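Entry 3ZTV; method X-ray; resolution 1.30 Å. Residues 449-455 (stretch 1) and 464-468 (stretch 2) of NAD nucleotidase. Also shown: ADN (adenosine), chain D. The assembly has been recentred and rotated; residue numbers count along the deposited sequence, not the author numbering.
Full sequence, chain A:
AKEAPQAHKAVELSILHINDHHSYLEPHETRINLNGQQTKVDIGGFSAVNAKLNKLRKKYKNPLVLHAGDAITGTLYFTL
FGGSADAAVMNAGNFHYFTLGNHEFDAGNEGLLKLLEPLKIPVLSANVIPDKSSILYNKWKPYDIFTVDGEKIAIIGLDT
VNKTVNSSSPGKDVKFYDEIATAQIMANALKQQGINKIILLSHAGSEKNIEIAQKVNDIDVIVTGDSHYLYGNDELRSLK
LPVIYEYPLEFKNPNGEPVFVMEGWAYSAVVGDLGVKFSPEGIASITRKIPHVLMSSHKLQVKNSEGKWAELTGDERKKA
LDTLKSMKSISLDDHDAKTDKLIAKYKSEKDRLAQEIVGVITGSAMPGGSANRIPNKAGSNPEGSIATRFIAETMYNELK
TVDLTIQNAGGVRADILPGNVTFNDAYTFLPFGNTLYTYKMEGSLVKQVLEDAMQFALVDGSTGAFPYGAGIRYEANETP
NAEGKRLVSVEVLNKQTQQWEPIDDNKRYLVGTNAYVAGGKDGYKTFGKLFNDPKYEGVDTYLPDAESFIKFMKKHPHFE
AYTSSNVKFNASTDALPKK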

# COMPACT_ATOMS: atom_id res chain seq x y z
N VAL A 449 2.19 -25.94 -25.24
CA VAL A 449 3.61 -26.19 -25.06
C VAL A 449 3.92 -27.70 -25.02
O VAL A 449 4.95 -28.13 -25.53
CB VAL A 449 4.23 -25.43 -23.85
CG1 VAL A 449 3.84 -26.07 -22.54
CG2 VAL A 449 5.75 -25.38 -23.98
N LEU A 450 3.02 -28.50 -24.45
CA LEU A 450 3.16 -29.96 -24.50
C LEU A 450 3.11 -30.45 -25.94
O LEU A 450 3.90 -31.31 -26.34
CB LEU A 450 2.09 -30.66 -23.67
CG LEU A 450 2.13 -30.40 -22.16
CD1 LEU A 450 0.94 -31.07 -21.46
CD2 LEU A 450 3.45 -30.88 -21.56
N GLU A 451 2.19 -29.90 -26.72
CA GLU A 451 2.10 -30.26 -28.13
C GLU A 451 3.40 -29.89 -28.87
O GLU A 451 3.93 -30.67 -29.67
CB GLU A 451 0.89 -29.58 -28.80
CG GLU A 451 -0.48 -30.01 -28.25
CD GLU A 451 -1.00 -31.32 -28.84
OE1 GLU A 451 -0.36 -31.89 -29.76
OE2 GLU A 451 -2.09 -31.77 -28.39
N ASP A 452 3.92 -28.69 -28.59
CA ASP A 452 5.17 -28.24 -29.20
C ASP A 452 6.31 -29.20 -28.90
O ASP A 452 7.05 -29.62 -29.79
CB ASP A 452 5.56 -26.85 -28.67
CG ASP A 452 4.55 -25.76 -29.01
OD1 ASP A 452 3.78 -25.90 -29.98
OD2 ASP A 452 4.55 -24.73 -28.31
N ALA A 453 6.45 -29.55 -27.62
CA ALA A 453 7.55 -30.39 -27.19
C ALA A 453 7.49 -31.78 -27.82
O ALA A 453 8.51 -32.30 -28.28
CB ALA A 453 7.59 -30.48 -25.68
N MET A 454 6.30 -32.38 -27.83
CA MET A 454 6.12 -33.69 -28.47
C MET A 454 6.42 -33.65 -29.96
O MET A 454 7.03 -34.58 -30.51
CB MET A 454 4.70 -34.22 -28.22
CG MET A 454 4.48 -34.70 -26.80
SD MET A 454 2.91 -35.57 -26.59
CE MET A 454 1.75 -34.21 -26.73
N GLN A 455 5.99 -32.59 -30.63
CA GLN A 455 6.27 -32.44 -32.06
C GLN A 455 7.78 -32.41 -32.36
O GLN A 455 8.25 -33.04 -33.31
CB GLN A 455 5.59 -31.18 -32.61
CG GLN A 455 5.97 -30.83 -34.05
CD GLN A 455 5.48 -31.84 -35.08
OE1 GLN A 455 4.62 -32.67 -34.80
NE2 GLN A 455 6.04 -31.77 -36.29
N GLY A 464 15.15 -35.51 -26.91
CA GLY A 464 15.33 -34.94 -25.59
C GLY A 464 14.28 -33.90 -25.21
O GLY A 464 14.19 -33.50 -24.05
N ALA A 465 13.50 -33.46 -26.19
CA ALA A 465 12.44 -32.48 -25.93
C ALA A 465 11.22 -33.08 -25.23
O ALA A 465 10.37 -32.34 -24.71
CB ALA A 465 12.01 -31.79 -27.22
N PHE A 466 11.10 -34.40 -25.22
CA PHE A 466 9.86 -35.01 -24.74
C PHE A 466 9.56 -34.60 -23.30
O PHE A 466 10.41 -34.75 -22.43
CB PHE A 466 9.91 -36.54 -24.88
CG PHE A 466 8.55 -37.16 -24.86
CD1 PHE A 466 7.93 -37.47 -23.65
CD2 PHE A 466 7.87 -37.41 -26.04
CE1 PHE A 466 6.67 -38.03 -23.63
CE2 PHE A 466 6.60 -37.97 -26.02
CZ PHE A 466 6.00 -38.28 -24.81
N PRO A 467 8.34 -34.08 -23.04
CA PRO A 467 8.03 -33.46 -21.75
C PRO A 467 7.42 -34.40 -20.71
O PRO A 467 6.58 -35.24 -21.04
CB PRO A 467 7.00 -32.40 -22.14
CG PRO A 467 6.23 -33.06 -23.25
CD PRO A 467 7.25 -33.88 -24.02
N TYR A 468 7.85 -34.23 -19.47
CA TYR A 468 7.25 -34.92 -18.33
C TYR A 468 7.02 -33.87 -17.25
O TYR A 468 7.79 -32.91 -17.15
CB TYR A 468 8.18 -36.00 -17.78
CG TYR A 468 8.45 -37.15 -18.73
CD1 TYR A 468 9.38 -37.02 -19.76
CD2 TYR A 468 7.80 -38.37 -18.59
CE1 TYR A 468 9.64 -38.07 -20.63
CE2 TYR A 468 8.06 -39.43 -19.45
CZ TYR A 468 8.98 -39.27 -20.47
OH TYR A 468 9.25 -40.31 -21.34
O5' ADN D . 22.14 -33.32 -26.67
C5' ADN D . 21.26 -32.21 -26.86
C4' ADN D . 20.02 -32.42 -26.00
O4' ADN D . 20.36 -32.32 -24.62
C3' ADN D . 18.95 -31.37 -26.25
O3' ADN D . 18.05 -31.78 -27.28
C2' ADN D . 18.26 -31.27 -24.90
O2' ADN D . 17.20 -32.23 -24.80
C1' ADN D . 19.34 -31.63 -23.90
N9 ADN D . 19.90 -30.39 -23.31
C8 ADN D . 20.96 -29.68 -23.75
N7 ADN D . 21.18 -28.60 -22.95
C5 ADN D . 20.23 -28.61 -21.98
C6 ADN D . 19.87 -27.78 -20.81
N6 ADN D . 20.55 -26.67 -20.48
N1 ADN D . 18.81 -28.17 -20.08
C2 ADN D . 18.09 -29.27 -20.37
N3 ADN D . 18.36 -30.07 -21.41
C4 ADN D . 19.40 -29.80 -22.23

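The two stretches are held together by shape rather than by polar bonds. Stretch 1 is a length of helix that runs on in both directions, and stretch 2 is a short segment that leaves a 3-10 turn at Ala465 and becomes a strand at Pro467. No hydrogen bond crosses between them. The helix satisfies its own backbone, as in Ala453 N to Val449 O at 2.9 Å and Met454 N to Leu450 O at 3.0 Å, so what it offers its neighbour is a surface of side chains. Three of these, Leu450, Ala453 and Met454, make the contact; the spacing of three and then one residue brings them to the same side of the helix.

The principal bump is Pro467. Its CA-to-CB bond points toward the helix, and the ring settles into a hollow whose floor is the methyl of Ala453 and whose walls are the longer side chains of Leu450 and Met454. The fit can be followed around the ring: Pro467 CB lies 3.9 Å from Leu450 CD2, Pro467 CG lies 3.8 Å from Ala453 CB, and Pro467 CD lies 4.0 Å from Met454 CG. The ring methylenes share these three neighbours, all at van der Waals distance. Proline suits the place because its compact, closed ring is a rigid apolar knob, and because its nitrogen carries no hydrogen that would need an acceptor among these hydrocarbon groups.

Ala453 makes a shallow floor. Its CB points toward stretch 2 and ends there, and the backbones are close here: the CA atoms of Ala453 and Ala465 are 5.5 Å apart, and those of Met454 and Phe466 are 5.4 Å apart. The same methyl also packs against the backbone of the turn, with Ala453 CB 3.5 Å from Ala465 O, so little space is left over. Ala465, whose own CB points toward the helix, is equally modest in bulk, so small residues face each other where the chains run close.

The walls are built differently from the floor. Leu450 leaves its backbone sideways to stretch 2, but with chi1 m and chi2 t its branched end comes nearer and reaches the proline. Met454 also starts sideways, and the CG of its unbranched chain lies near both rings, 4.0 Å from Pro467 CD and 4.0 Å from Phe466 CE2. Phe466 sets off sideways too; its chi1 of -161° (t) carries the ring nearer the helix, beside Met454. The approach is oblique, and Met454 SD stands 5.2 Å from the ring centroid, 45° off the ring normal, a sulfur-aromatic contact that adds to the apolar packing.

In all, 257 Å² is buried, counting both sides, and Pro467 and Ala453 have the most area covered. At the other end of stretch 2, Gly464 takes no part in this packing but lies beside the bound adenosine, its O 3.4 Å from ADN O2'. An ideally placed CB on Gly464 would sit 2.2 Å from ADN O2', so the lack of a side chain leaves room for the ligand.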